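Local coordinates for protein glycerol kinase, putative (Plasmodium falciparum, PDB 2W40) that probably phosphorylates glycerol with ATP to give sn-glycerol 3-phosphate, the entry step of glycerol breakdown, at residues Ile52-Tyr57 / Trp170-Leu175; Gln84-Ile89 / Asn101-Trp105; Gly165-Thr169 / Tyr181-Asn186. All blocks are in the same frame, centred on the assembly; numbering follows the deposited sequence.

Contact 1. Residues Ile52-Tyr57 / Trp170-Leu175; sequences IMTNLY and WLIFNL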
ATOM      1  N   ILE C  52     -11.345  26.198  13.399  1.00  9.18           N
ATOM      2  CA  ILE C  52     -12.724  25.823  13.310  1.00  8.74           C
ATOM      3  C   ILE C  52     -13.681  27.020  13.559  1.00  8.94           C
ATOM      4  O   ILE C  52     -14.689  27.160  12.838  1.00  8.85           O
ATOM      5  CB  ILE C  52     -13.001  24.637  14.279  1.00  7.98           C
ATOM      6  CG1 ILE C  52     -12.285  23.381  13.724  1.00  9.52           C
ATOM      7  CG2 ILE C  52     -14.581  24.410  14.440  1.00  9.29           C
ATOM      8  CD1 ILE C  52     -12.334  22.206  14.683  1.00  9.79           C
ATOM      9  N   MET C  53     -13.481  27.757  14.652  1.00  9.75           N
ATOM     10  CA  MET C  53     -14.360  28.876  14.903  1.00  9.07           C
ATOM     11  C   MET C  53     -14.340  29.929  13.791  1.00  9.94           C
ATOM     12  O   MET C  53     -15.416  30.477  13.409  1.00 10.75           O
ATOM     13  CB  MET C  53     -14.053  29.548  16.220  1.00 11.24           C
ATOM     14  CG  MET C  53     -14.436  28.789  17.400  1.00 16.67           C
ATOM     15  SD  MET C  53     -16.183  28.241  17.503  1.00 16.24           S
ATOM     16  CE  MET C  53     -17.195  29.585  17.219  1.00 14.72           C
ATOM     17  N   THR C  54     -13.138  30.289  13.338  1.00 11.12           N
ATOM     18  CA  THR C  54     -13.033  31.277  12.281  1.00 11.00           C
ATOM     19  C   THR C  54     -13.841  30.823  11.057  1.00 11.23           C
ATOM     20  O   THR C  54     -14.595  31.596  10.442  1.00 11.34           O
ATOM     21  CB  THR C  54     -11.558  31.482  11.946  1.00 11.02           C
ATOM     22  OG1 THR C  54     -10.938  32.029  13.143  1.00 14.40           O
ATOM     23  CG2 THR C  54     -11.436  32.443  10.741  1.00 11.91           C
ATOM     24  N   ASN C  55     -13.661  29.572  10.694  1.00  9.22           N
ATOM     25  CA  ASN C  55     -14.393  29.006   9.549  1.00 10.33           C
ATOM     26  C   ASN C  55     -15.909  29.077   9.783  1.00  9.87           C
ATOM     27  O   ASN C  55     -16.673  29.470   8.902  1.00 11.50           O
ATOM     28  CB  ASN C  55     -13.988  27.565   9.339  1.00 10.46           C
ATOM     29  CG  ASN C  55     -12.639  27.420   8.689  1.00 11.88           C
ATOM     30  OD1 ASN C  55     -12.010  28.452   8.322  1.00 12.53           O
ATOM     31  ND2 ASN C  55     -12.157  26.209   8.617  1.00 12.00           N
ATOM     32  N   LEU C  56     -16.353  28.733  10.975  1.00  9.84           N
ATOM     33  CA  LEU C  56     -17.740  28.824  11.329  1.00 10.33           C
ATOM     34  C   LEU C  56     -18.262  30.196  11.155  1.00  8.92           C
ATOM     35  O   LEU C  56     -19.277  30.390  10.532  1.00 11.47           O
ATOM     36  CB  LEU C  56     -17.985  28.300  12.729  1.00  8.97           C
ATOM     37  CG  LEU C  56     -19.494  28.330  13.078  1.00  9.12           C
ATOM     38  CD1 LEU C  56     -20.451  27.569  12.196  1.00 10.18           C
ATOM     39  CD2 LEU C  56     -19.678  27.909  14.574  1.00 10.75           C
ATOM     40  N   TYR C  57     -17.579  31.200  11.737  1.00 10.11           N
ATOM     41  CA  TYR C  57     -18.055  32.616  11.681  1.00 11.50           C
ATOM     42  C   TYR C  57     -18.198  33.055  10.240  1.00 12.10           C
ATOM     43  O   TYR C  57     -19.193  33.648   9.859  1.00 10.27           O
ATOM     44  CB  TYR C  57     -17.102  33.511  12.455  1.00 12.74           C
ATOM     45  CG  TYR C  57     -17.152  33.340  13.985  1.00 12.23           C
ATOM     46  CD1 TYR C  57     -18.320  33.025  14.637  1.00 12.42           C
ATOM     47  CD2 TYR C  57     -16.000  33.491  14.732  1.00 12.31           C
ATOM     48  CE1 TYR C  57     -18.336  32.889  16.067  1.00 14.38           C
ATOM     49  CE2 TYR C  57     -15.973  33.366  16.067  1.00 13.27           C
ATOM     50  CZ  TYR C  57     -17.122  33.095  16.766  1.00 15.11           C
ATOM     51  OH  TYR C  57     -17.085  33.015  18.130  1.00 17.24           O
ATOM     52  N   TRP C 170     -17.497  23.791  22.906  1.00  6.42           N
ATOM     53  CA  TRP C 170     -16.599  24.799  22.377  1.00  6.18           C
ATOM     54  C   TRP C 170     -17.438  25.841  21.509  1.00  6.70           C
ATOM     55  O   TRP C 170     -17.290  27.071  21.649  1.00  7.51           O
ATOM     56  CB  TRP C 170     -15.502  24.116  21.589  1.00  7.36           C
ATOM     57  CG  TRP C 170     -14.526  24.992  20.877  1.00  6.35           C
ATOM     58  CD1 TRP C 170     -14.316  25.041  19.516  1.00  7.89           C
ATOM     59  CD2 TRP C 170     -13.640  25.987  21.452  1.00  7.47           C
ATOM     60  NE1 TRP C 170     -13.323  25.974  19.214  1.00  7.92           N
ATOM     61  CE2 TRP C 170     -12.916  26.591  20.364  1.00  6.90           C
ATOM     62  CE3 TRP C 170     -13.423  26.435  22.764  1.00  6.19           C
ATOM     63  CZ2 TRP C 170     -11.930  27.571  20.559  1.00  9.09           C
ATOM     64  CZ3 TRP C 170     -12.464  27.402  22.972  1.00  7.24           C
ATOM     65  CH2 TRP C 170     -11.711  27.975  21.877  1.00 10.66           C
ATOM     66  N   LEU C 171     -18.228  25.333  20.604  1.00  8.24           N
ATOM     67  CA  LEU C 171     -19.006  26.202  19.734  1.00  8.00           C
ATOM     68  C   LEU C 171     -19.963  27.069  20.537  1.00  7.56           C
ATOM     69  O   LEU C 171     -20.088  28.256  20.308  1.00  9.04           O
ATOM     70  CB  LEU C 171     -19.727  25.343  18.683  1.00  6.87           C
ATOM     71  CG  LEU C 171     -19.049  25.024  17.390  1.00 12.25           C
ATOM     72  CD1 LEU C 171     -17.564  24.709  17.475  1.00 12.67           C
ATOM     73  CD2 LEU C 171     -19.865  24.089  16.479  1.00 13.90           C
ATOM     74  N   ILE C 172     -20.681  26.483  21.482  1.00  7.06           N
ATOM     75  CA  ILE C 172     -21.680  27.218  22.254  1.00  6.79           C
ATOM     76  C   ILE C 172     -20.975  28.263  23.141  1.00  6.83           C
ATOM     77  O   ILE C 172     -21.392  29.434  23.194  1.00  7.41           O
ATOM     78  CB  ILE C 172     -22.543  26.215  23.131  1.00  7.06           C
ATOM     79  CG1 ILE C 172     -23.443  25.279  22.221  1.00  8.81           C
ATOM     80  CG2 ILE C 172     -23.311  27.010  24.219  1.00  6.98           C
ATOM     81  CD1 ILE C 172     -24.085  24.123  23.076  1.00 10.27           C
ATOM     82  N   PHE C 173     -19.843  27.886  23.730  1.00  7.74           N
ATOM     83  CA  PHE C 173     -19.067  28.814  24.560  1.00  7.51           C
ATOM     84  C   PHE C 173     -18.662  30.031  23.752  1.00  7.85           C
ATOM     85  O   PHE C 173     -18.831  31.173  24.221  1.00 10.48           O
ATOM     86  CB  PHE C 173     -17.860  28.071  25.087  1.00  8.47           C
ATOM     87  CG  PHE C 173     -16.946  28.884  25.904  1.00  7.70           C
ATOM     88  CD1 PHE C 173     -17.114  28.893  27.287  1.00  8.32           C
ATOM     89  CD2 PHE C 173     -16.008  29.722  25.278  1.00  8.40           C
ATOM     90  CE1 PHE C 173     -16.273  29.704  28.066  1.00  8.09           C
ATOM     91  CE2 PHE C 173     -15.098  30.494  26.097  1.00  9.76           C
ATOM     92  CZ  PHE C 173     -15.251  30.460  27.460  1.00  9.50           C
ATOM     93  N   ASN C 174     -18.166  29.841  22.548  1.00  9.36           N
ATOM     94  CA  ASN C 174     -17.760  30.974  21.766  1.00  8.62           C
ATOM     95  C   ASN C 174     -18.924  31.791  21.266  1.00  9.12           C
ATOM     96  O   ASN C 174     -18.913  32.992  21.322  1.00  9.27           O
ATOM     97  CB  ASN C 174     -16.857  30.534  20.628  1.00  9.16           C
ATOM     98  CG  ASN C 174     -15.491  30.143  21.084  1.00  8.82           C
ATOM     99  OD1 ASN C 174     -15.124  28.969  21.146  1.00 15.42           O
ATOM    100  ND2 ASN C 174     -14.691  31.105  21.321  1.00 15.23           N
ATOM    101  N   LEU C 175     -19.940  31.132  20.745  1.00  8.96           N
ATOM    102  CA  LEU C 175     -21.131  31.880  20.188  1.00  8.80           C
ATOM    103  C   LEU C 175     -21.871  32.741  21.216  1.00  6.98           C
ATOM    104  O   LEU C 175     -22.315  33.853  20.921  1.00 10.18           O
ATOM    105  CB  LEU C 175     -22.116  30.949  19.508  1.00  8.90           C
ATOM    106  CG  LEU C 175     -21.664  30.391  18.159  1.00 10.28           C
ATOM    107  CD1 LEU C 175     -22.541  29.171  17.811  1.00 11.29           C
ATOM    108  CD2 LEU C 175     -21.717  31.552  17.079  1.00 10.46           C
TER

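Contact 2. Residues Gln84-Ile89 / Asn101-Trp105; sequences QRETVI and NAIVW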
ATOM      1  N   GLN C  84     -18.791  16.368  15.396  1.00  6.18           N
ATOM      2  CA  GLN C  84     -17.898  15.254  15.602  1.00  5.93           C
ATOM      3  C   GLN C  84     -17.760  15.060  17.142  1.00  5.27           C
ATOM      4  O   GLN C  84     -17.475  16.036  17.891  1.00  4.86           O
ATOM      5  CB  GLN C  84     -16.519  15.589  14.992  1.00  7.23           C
ATOM      6  CG  GLN C  84     -15.928  16.928  15.371  1.00  5.66           C
ATOM      7  CD  GLN C  84     -14.401  17.028  15.241  1.00  5.30           C
ATOM      8  OE1 GLN C  84     -13.686  16.039  15.421  1.00  7.29           O
ATOM      9  NE2 GLN C  84     -13.911  18.247  15.027  1.00  8.05           N
ATOM     10  N   ARG C  85     -17.999  13.844  17.584  1.00  6.51           N
ATOM     11  CA  ARG C  85     -18.029  13.505  18.984  1.00  6.04           C
ATOM     12  C   ARG C  85     -16.557  13.211  19.472  1.00  6.47           C
ATOM     13  O   ARG C  85     -15.659  13.099  18.617  1.00  5.84           O
ATOM     14  CB  ARG C  85     -18.934  12.341  19.190  1.00  7.50           C
ATOM     15  CG  ARG C  85     -20.393  12.607  18.743  1.00  6.85           C
ATOM     16  CD  ARG C  85     -21.318  11.337  18.719  1.00  8.11           C
ATOM     17  NE  ARG C  85     -20.700  10.378  17.838  1.00  7.14           N
ATOM     18  CZ  ARG C  85     -20.999   9.079  17.797  1.00 10.34           C
ATOM     19  NH1 ARG C  85     -22.030   8.609  18.500  1.00 10.56           N
ATOM     20  NH2 ARG C  85     -20.233   8.238  17.119  1.00  7.44           N
ATOM     21  N   GLU C  86     -16.392  13.024  20.796  1.00  6.04           N
ATOM     22  CA  GLU C  86     -15.191  12.558  21.485  1.00  5.65           C
ATOM     23  C   GLU C  86     -14.023  13.562  21.461  1.00  4.26           C
ATOM     24  O   GLU C  86     -13.303  13.699  22.413  1.00  7.47           O
ATOM     25  CB  GLU C  86     -14.718  11.207  21.026  1.00  6.42           C
ATOM     26  CG  GLU C  86     -15.706  10.041  21.234  1.00  6.37           C
ATOM     27  CD  GLU C  86     -16.637   9.787  20.049  1.00 10.75           C
ATOM     28  OE1 GLU C  86     -16.345  10.261  18.921  1.00  8.68           O
ATOM     29  OE2 GLU C  86     -17.664   9.078  20.218  1.00  8.89           O
ATOM     30  N   THR C  87     -13.846  14.203  20.332  1.00  5.57           N
ATOM     31  CA  THR C  87     -12.830  15.232  20.147  1.00  6.27           C
ATOM     32  C   THR C  87     -12.969  16.201  21.327  1.00  6.18           C
ATOM     33  O   THR C  87     -14.061  16.611  21.695  1.00  6.95           O
ATOM     34  CB  THR C  87     -13.084  15.953  18.836  1.00  5.43           C
ATOM     35  OG1 THR C  87     -12.898  14.998  17.776  1.00  6.69           O
ATOM     36  CG2 THR C  87     -12.119  17.163  18.666  1.00  6.93           C
ATOM     37  N   VAL C  88     -11.806  16.549  21.909  1.00  6.45           N
ATOM     38  CA  VAL C  88     -11.800  17.290  23.196  1.00  6.51           C
ATOM     39  C   VAL C  88     -10.810  18.474  23.106  1.00  5.73           C
ATOM     40  O   VAL C  88      -9.700  18.367  22.535  1.00  7.44           O
ATOM     41  CB  VAL C  88     -11.594  16.372  24.444  1.00  6.66           C
ATOM     42  CG1 VAL C  88     -10.213  15.748  24.380  1.00  8.32           C
ATOM     43  CG2 VAL C  88     -11.839  17.132  25.747  1.00  7.39           C
ATOM     44  N   ILE C  89     -11.269  19.556  23.713  1.00  6.66           N
ATOM     45  CA  ILE C  89     -10.454  20.819  23.862  1.00  7.24           C
ATOM     46  C   ILE C  89     -10.567  21.185  25.367  1.00  5.98           C
ATOM     47  O   ILE C  89     -11.619  21.097  25.989  1.00  6.66           O
ATOM     48  CB  ILE C  89     -10.940  21.983  22.980  1.00  8.43           C
ATOM     49  CG1 ILE C  89     -11.010  21.592  21.496  1.00  9.64           C
ATOM     50  CG2 ILE C  89     -10.042  23.255  23.116  1.00  8.35           C
ATOM     51  CD1 ILE C  89     -12.153  22.408  20.883  1.00 11.91           C
ATOM     52  N   ASN C 101      -4.261  22.162  21.231  1.00  7.83           N
ATOM     53  CA  ASN C 101      -5.159  21.820  20.108  1.00  8.80           C
ATOM     54  C   ASN C 101      -6.289  20.906  20.551  1.00  8.28           C
ATOM     55  O   ASN C 101      -6.199  20.204  21.541  1.00  8.21           O
ATOM     56  CB  ASN C 101      -4.419  21.150  18.973  1.00  8.69           C
ATOM     57  CG  ASN C 101      -3.685  22.122  18.005  1.00 10.85           C
ATOM     58  OD1 ASN C 101      -2.727  21.688  17.281  1.00 14.75           O
ATOM     59  ND2 ASN C 101      -4.010  23.355  18.019  1.00  8.34           N
ATOM     60  N   ALA C 102      -7.335  20.818  19.737  1.00  7.59           N
ATOM     61  CA  ALA C 102      -8.284  19.724  19.896  1.00  8.17           C
ATOM     62  C   ALA C 102      -7.515  18.403  19.616  1.00  7.57           C
ATOM     63  O   ALA C 102      -6.836  18.295  18.646  1.00  9.04           O
ATOM     64  CB  ALA C 102      -9.500  19.885  18.950  1.00  8.03           C
ATOM     65  N   ILE C 103      -7.731  17.360  20.455  1.00  7.05           N
ATOM     66  CA  ILE C 103      -7.307  16.025  20.184  1.00  7.14           C
ATOM     67  C   ILE C 103      -8.531  15.234  19.711  1.00  5.88           C
ATOM     68  O   ILE C 103      -9.554  15.141  20.416  1.00  7.41           O
ATOM     69  CB  ILE C 103      -6.683  15.317  21.404  1.00  6.92           C
ATOM     70  CG1 ILE C 103      -5.415  16.107  21.873  1.00  8.41           C
ATOM     71  CG2 ILE C 103      -6.241  13.895  20.992  1.00  8.67           C
ATOM     72  CD1 ILE C 103      -4.744  15.572  23.135  1.00  8.76           C
ATOM     73  N   VAL C 104      -8.429  14.789  18.445  1.00  6.29           N
ATOM     74  CA  VAL C 104      -9.601  14.288  17.691  1.00  6.95           C
ATOM     75  C   VAL C 104      -9.906  12.877  18.143  1.00  6.71           C
ATOM     76  O   VAL C 104      -9.020  12.115  18.664  1.00  8.02           O
ATOM     77  CB  VAL C 104      -9.351  14.436  16.151  1.00  5.30           C
ATOM     78  CG1 VAL C 104     -10.508  14.038  15.286  1.00  6.77           C
ATOM     79  CG2 VAL C 104      -9.028  15.910  15.806  1.00  7.54           C
ATOM     80  N   TRP C 105     -11.140  12.475  17.888  1.00  6.99           N
ATOM     81  CA  TRP C 105     -11.601  11.079  18.186  1.00  5.45           C
ATOM     82  C   TRP C 105     -10.646  10.029  17.588  1.00  7.21           C
ATOM     83  O   TRP C 105     -10.552   8.951  18.080  1.00  9.22           O
ATOM     84  CB  TRP C 105     -13.078  10.943  17.803  1.00  6.72           C
ATOM     85  CG  TRP C 105     -13.383  11.116  16.357  1.00  6.52           C
ATOM     86  CD1 TRP C 105     -13.733  12.278  15.753  1.00  6.81           C
ATOM     87  CD2 TRP C 105     -13.473  10.084  15.344  1.00  6.11           C
ATOM     88  NE1 TRP C 105     -14.038  12.049  14.415  1.00  9.01           N
ATOM     89  CE2 TRP C 105     -13.884  10.721  14.135  1.00  5.71           C
ATOM     90  CE3 TRP C 105     -13.365   8.680  15.358  1.00  8.95           C
ATOM     91  CZ2 TRP C 105     -14.072   9.968  12.910  1.00  8.12           C
ATOM     92  CZ3 TRP C 105     -13.584   7.966  14.206  1.00  7.34           C
ATOM     93  CH2 TRP C 105     -13.924   8.612  12.993  1.00  9.93           C
TER

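Contact 3. Residues Gly165-Thr169 / Tyr181-Asn186; sequences GNINT and YTDVTN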
ATOM      1  N   GLY C 165     -14.149  20.545  27.277  1.00  8.62           N
ATOM      2  CA  GLY C 165     -15.320  20.428  26.416  1.00  7.17           C
ATOM      3  C   GLY C 165     -15.150  19.676  25.122  1.00  6.71           C
ATOM      4  O   GLY C 165     -14.092  19.713  24.484  1.00  7.64           O
ATOM      5  N   ASN C 166     -16.233  19.011  24.731  1.00  4.99           N
ATOM      6  CA  ASN C 166     -16.315  18.543  23.397  1.00  6.28           C
ATOM      7  C   ASN C 166     -16.591  19.691  22.388  1.00  5.72           C
ATOM      8  O   ASN C 166     -16.766  20.806  22.777  1.00  5.46           O
ATOM      9  CB  ASN C 166     -17.314  17.438  23.270  1.00  5.86           C
ATOM     10  CG  ASN C 166     -16.972  16.121  24.056  1.00  6.75           C
ATOM     11  OD1 ASN C 166     -17.880  15.585  24.735  1.00 10.97           O
ATOM     12  ND2 ASN C 166     -15.726  15.602  23.985  1.00  8.32           N
ATOM     13  N   ILE C 167     -16.693  19.399  21.101  1.00  5.69           N
ATOM     14  CA  ILE C 167     -16.771  20.452  20.102  1.00  6.10           C
ATOM     15  C   ILE C 167     -18.082  21.270  20.256  1.00  5.26           C
ATOM     16  O   ILE C 167     -18.119  22.447  20.075  1.00  8.13           O
ATOM     17  CB  ILE C 167     -16.642  19.864  18.692  1.00  7.42           C
ATOM     18  CG1 ILE C 167     -15.204  19.386  18.432  1.00  8.55           C
ATOM     19  CG2 ILE C 167     -17.176  20.836  17.571  1.00  6.31           C
ATOM     20  CD1 ILE C 167     -14.246  20.540  18.149  1.00 10.32           C
ATOM     21  N   ASN C 168     -19.158  20.576  20.656  1.00  6.97           N
ATOM     22  CA  ASN C 168     -20.392  21.279  20.905  1.00  6.91           C
ATOM     23  C   ASN C 168     -20.287  22.338  21.961  1.00  5.76           C
ATOM     24  O   ASN C 168     -20.730  23.474  21.770  1.00  7.09           O
ATOM     25  CB  ASN C 168     -21.523  20.360  21.299  1.00  6.51           C
ATOM     26  CG  ASN C 168     -21.243  19.535  22.520  1.00  8.70           C
ATOM     27  OD1 ASN C 168     -20.151  18.929  22.624  1.00  9.61           O
ATOM     28  ND2 ASN C 168     -22.244  19.390  23.391  1.00  9.21           N
ATOM     29  N   THR C 169     -19.631  21.962  23.093  1.00  6.54           N
ATOM     30  CA  THR C 169     -19.350  22.877  24.188  1.00  7.53           C
ATOM     31  C   THR C 169     -18.503  24.078  23.740  1.00  7.27           C
ATOM     32  O   THR C 169     -18.758  25.257  24.131  1.00  8.48           O
ATOM     33  CB  THR C 169     -18.722  22.122  25.351  1.00  7.16           C
ATOM     34  OG1 THR C 169     -19.561  21.031  25.688  1.00  8.51           O
ATOM     35  CG2 THR C 169     -18.550  23.071  26.605  1.00  7.96           C
ATOM     36  N   TYR C 181     -22.062  24.376  28.322  1.00  7.60           N
ATOM     37  CA  TYR C 181     -23.054  23.358  28.237  1.00  6.52           C
ATOM     38  C   TYR C 181     -22.597  22.225  27.367  1.00  7.15           C
ATOM     39  O   TYR C 181     -21.861  22.390  26.432  1.00  7.89           O
ATOM     40  CB  TYR C 181     -24.368  23.885  27.598  1.00  7.44           C
ATOM     41  CG  TYR C 181     -25.115  24.899  28.392  1.00  8.92           C
ATOM     42  CD1 TYR C 181     -25.518  24.637  29.651  1.00 11.13           C
ATOM     43  CD2 TYR C 181     -25.561  26.057  27.800  1.00  8.32           C
ATOM     44  CE1 TYR C 181     -26.285  25.528  30.374  1.00  9.71           C
ATOM     45  CE2 TYR C 181     -26.329  26.975  28.510  1.00  9.67           C
ATOM     46  CZ  TYR C 181     -26.687  26.698  29.807  1.00  9.52           C
ATOM     47  OH  TYR C 181     -27.481  27.563  30.512  1.00 14.14           O
ATOM     48  N   THR C 182     -23.168  21.077  27.659  1.00  7.50           N
ATOM     49  CA  THR C 182     -23.159  19.947  26.754  1.00  7.43           C
ATOM     50  C   THR C 182     -24.564  19.335  26.754  1.00  7.89           C
ATOM     51  O   THR C 182     -25.479  19.850  27.368  1.00  9.87           O
ATOM     52  CB  THR C 182     -22.077  18.851  27.103  1.00  7.27           C
ATOM     53  OG1 THR C 182     -21.900  17.973  25.970  1.00  8.03           O
ATOM     54  CG2 THR C 182     -22.377  18.115  28.416  1.00  8.66           C
ATOM     55  N   ASP C 183     -24.685  18.307  25.964  1.00  8.77           N
ATOM     56  CA  ASP C 183     -25.935  17.528  25.887  1.00  7.49           C
ATOM     57  C   ASP C 183     -25.672  16.086  26.221  1.00  7.46           C
ATOM     58  O   ASP C 183     -24.518  15.602  26.215  1.00  8.33           O
ATOM     59  CB  ASP C 183     -26.592  17.666  24.538  1.00  8.22           C
ATOM     60  CG  ASP C 183     -25.866  16.879  23.499  1.00  7.60           C
ATOM     61  OD1 ASP C 183     -24.920  17.429  22.889  1.00 11.92           O
ATOM     62  OD2 ASP C 183     -26.156  15.674  23.339  1.00 10.89           O
ATOM     63  N   VAL C 184     -26.724  15.384  26.627  1.00  7.14           N
ATOM     64  CA  VAL C 184     -26.569  14.001  27.084  1.00  8.83           C
ATOM     65  C   VAL C 184     -25.899  13.039  26.079  1.00  7.88           C
ATOM     66  O   VAL C 184     -25.184  12.101  26.467  1.00  9.94           O
ATOM     67  CB  VAL C 184     -27.945  13.382  27.435  1.00 11.87           C
ATOM     68  CG1 VAL C 184     -28.600  13.953  28.688  1.00 14.67           C
ATOM     69  CG2 VAL C 184     -28.897  13.466  26.264  1.00 10.85           C
ATOM     70  N   THR C 185     -26.072  13.242  24.790  1.00  9.05           N
ATOM     71  CA  THR C 185     -25.407  12.407  23.779  1.00  8.52           C
ATOM     72  C   THR C 185     -23.877  12.617  23.721  1.00  7.37           C
ATOM     73  O   THR C 185     -23.124  11.631  23.812  1.00 10.30           O
ATOM     74  CB  THR C 185     -26.036  12.475  22.383  1.00  6.66           C
ATOM     75  OG1 THR C 185     -25.793  13.766  21.768  1.00  9.38           O
ATOM     76  CG2 THR C 185     -27.546  12.156  22.488  1.00  8.37           C
ATOM     77  N   ASN C 186     -23.441  13.890  23.706  1.00  7.47           N
ATOM     78  CA  ASN C 186     -22.033  14.183  23.746  1.00  8.53           C
ATOM     79  C   ASN C 186     -21.391  13.793  25.078  1.00  8.52           C
ATOM     80  O   ASN C 186     -20.282  13.243  25.075  1.00  7.62           O
ATOM     81  CB  ASN C 186     -21.788  15.657  23.445  1.00  7.54           C
ATOM     82  CG  ASN C 186     -21.711  15.931  21.912  1.00  7.33           C
ATOM     83  OD1 ASN C 186     -20.775  15.474  21.246  1.00  8.62           O
ATOM     84  ND2 ASN C 186     -22.635  16.698  21.398  1.00  8.74           N
TER
HETATM   85  O   HOH W   1     -19.765  16.398  26.472  1.00 10.10           O
HETATM   86  O   HOH W   2     -20.800  25.599  26.032  1.00  7.28           O

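Contact 1. Residues Ile52-Tyr57 / Trp170-Leu175
Helices 49-70 and 167-176 meet in a largely buried, mostly apolar seam of the N-terminal domain, with Met53 reaching across to Trp170, Leu171 and Asn174. The two short axes pass 11.2 Å apart at a crossing angle of -62°, a separation that a long, flexible side chain can span. Met53 suits the place because its chain folds at both outer torsions, chi2 (-55°) and chi3, which turns the thioether along the opposing helix instead of straight into it. Its CG lies 3.5 Å from Trp170 NE1, approaching the indole obliquely. SD then stands 4.5 Å from the centroid of the five-membered ring of Trp170, 33° off the ring normal, a Met-aromatic contact. From there SD also meets Leu171 CD1 at 3.8 Å, and the terminal CE rests 3.6 Å from Asn174 CB. The indole N-H is satisfied by Pro49 O, one turn before Met53, so Trp170 is tied to the helix that it packs against. Both helices lie on the mixed sheet of this actin-like (ASKHA) domain: Leu56 and Leu171 touch each other, CD2 to CG at 4.1 Å, and both also reach Ile9 of strand 3-11. Branched, purely apolar residues fill this sheet-facing side well. Farther along the seam, Leu175 CD2 comes to the edge of the Tyr57 ring, 3.8 Å from CE1 and near the ring plane. The phenol stacks on His233, and its OH, 3.5 Å from Asn174 CB, makes a weak hydrogen bond to Ser231.

Contact 2. Residues Gln84-Ile89 / Asn101-Trp105
Thr87 and Trp105 are joined through one hydroxyl: Trp105 N donates to Thr87 OG1 over 3.1 Å. The same OG1 donates to Gln84 OE1 at 2.7 Å from above the amide plane. The Gln84 chain runs extended beyond CG, its NE2 hydrogen-bonded to Gln11. Threonine fits because it carries a hydroxyl and a methyl on one carbon: with chi1 -65° OG1 lies beside the backbone N, facing Trp105, while CG2 points to Ala102 CB, 3.8 Å away. The Trp105 side chain takes the crowded position, CG between backbone N and carbonyl carbon (chi1 63°), bringing the indole in beside the 84-87 turn. Thr87 OG1 and Gln84 OE1 sit at its edge, near the plane, and Trp105 NE1 is hydrogen-bonded to Thr13 OG1. The Glu86 chain bends at its second torsion, and its OE1 lies 3.5 Å from Trp105 CB. Glu86 has a positive phi, 69°, and Thr87 N reaches back to Arg85 O at 2.7 Å, as in a gamma turn. Val88 and Ile103 form an antiparallel hydrogen-bonded pair, and Ile89 CG1 presses on the small Ala102 CB at 3.4 Å. Arg85 N and Glu86 OE1 bind a glycerol, Arg189 holding Glu86 OE2, consistent with the substrate pocket of FGGY glycerol kinases.

Contact 3. Residues Gly165-Thr169 / Tyr181-Asn186
The amides of Asn168 and Asn186 come from opposite directions and stack face on face, their planes 21° apart and Asn168 CG 3.4 Å from Asn186 ND2. The edges carry the polar work. Asn168 ND2 donates nearly in its amide plane to Thr182 OG1, at 3.0 Å and 166°, and Asn186 ND2 donates to the syn lone pair of Asp183 OD1 at 2.8 Å, while Asn83 serves Asn186 OD1. Asparagine is apt at both positions, being flat enough to stack and able to bond at its rim. Asp183 is the N-cap of helix 184-187: its OD2 accepts Asn186 N at 3.3 Å from above the carboxylate plane, and Thr185 N more weakly. The contact thus sets the start of helix 167-176 against a strand-to-helix junction, where strand 181-183 runs parallel to strand 218-220. Thr169, with OG1 anti to its carbonyl carbon (chi1 -53°), bonds Tyr181 O at 2.8 Å. Two waters extend the join. One bridges Asn166 OD1 and Thr182 OG1, and the other accepts a hydrogen bond from Tyr181 N and probably donates to Thr169 O. The opposite end of the Asn166 amide, ND2, is held by Ser139 OG and Thr87 O.

Overall arrangement
All three contacts lie in the N-terminal FGGY domain, their centres 11 to 14 Å apart. Along the chain, both segments of contact 2 fall between those of contact 1, and contact 3 follows contact 2 while its segments alternate with those of contact 1. Helix 167-176 serves contacts 1 and 3. Contacts 2 and 3 share the two-stranded sheet of 88-92 and 162-166, where Ile89 O and Gly165 N, 2.9 Å apart, probably hydrogen-bond. Ile89 CD1 also packs on Trp170 CG at 3.5 Å, joining contacts 1 and 2. The glycerol-binding turn of contact 2 is thus joined, through this small sheet, to helix 167-176 and the helix packing of contact 1.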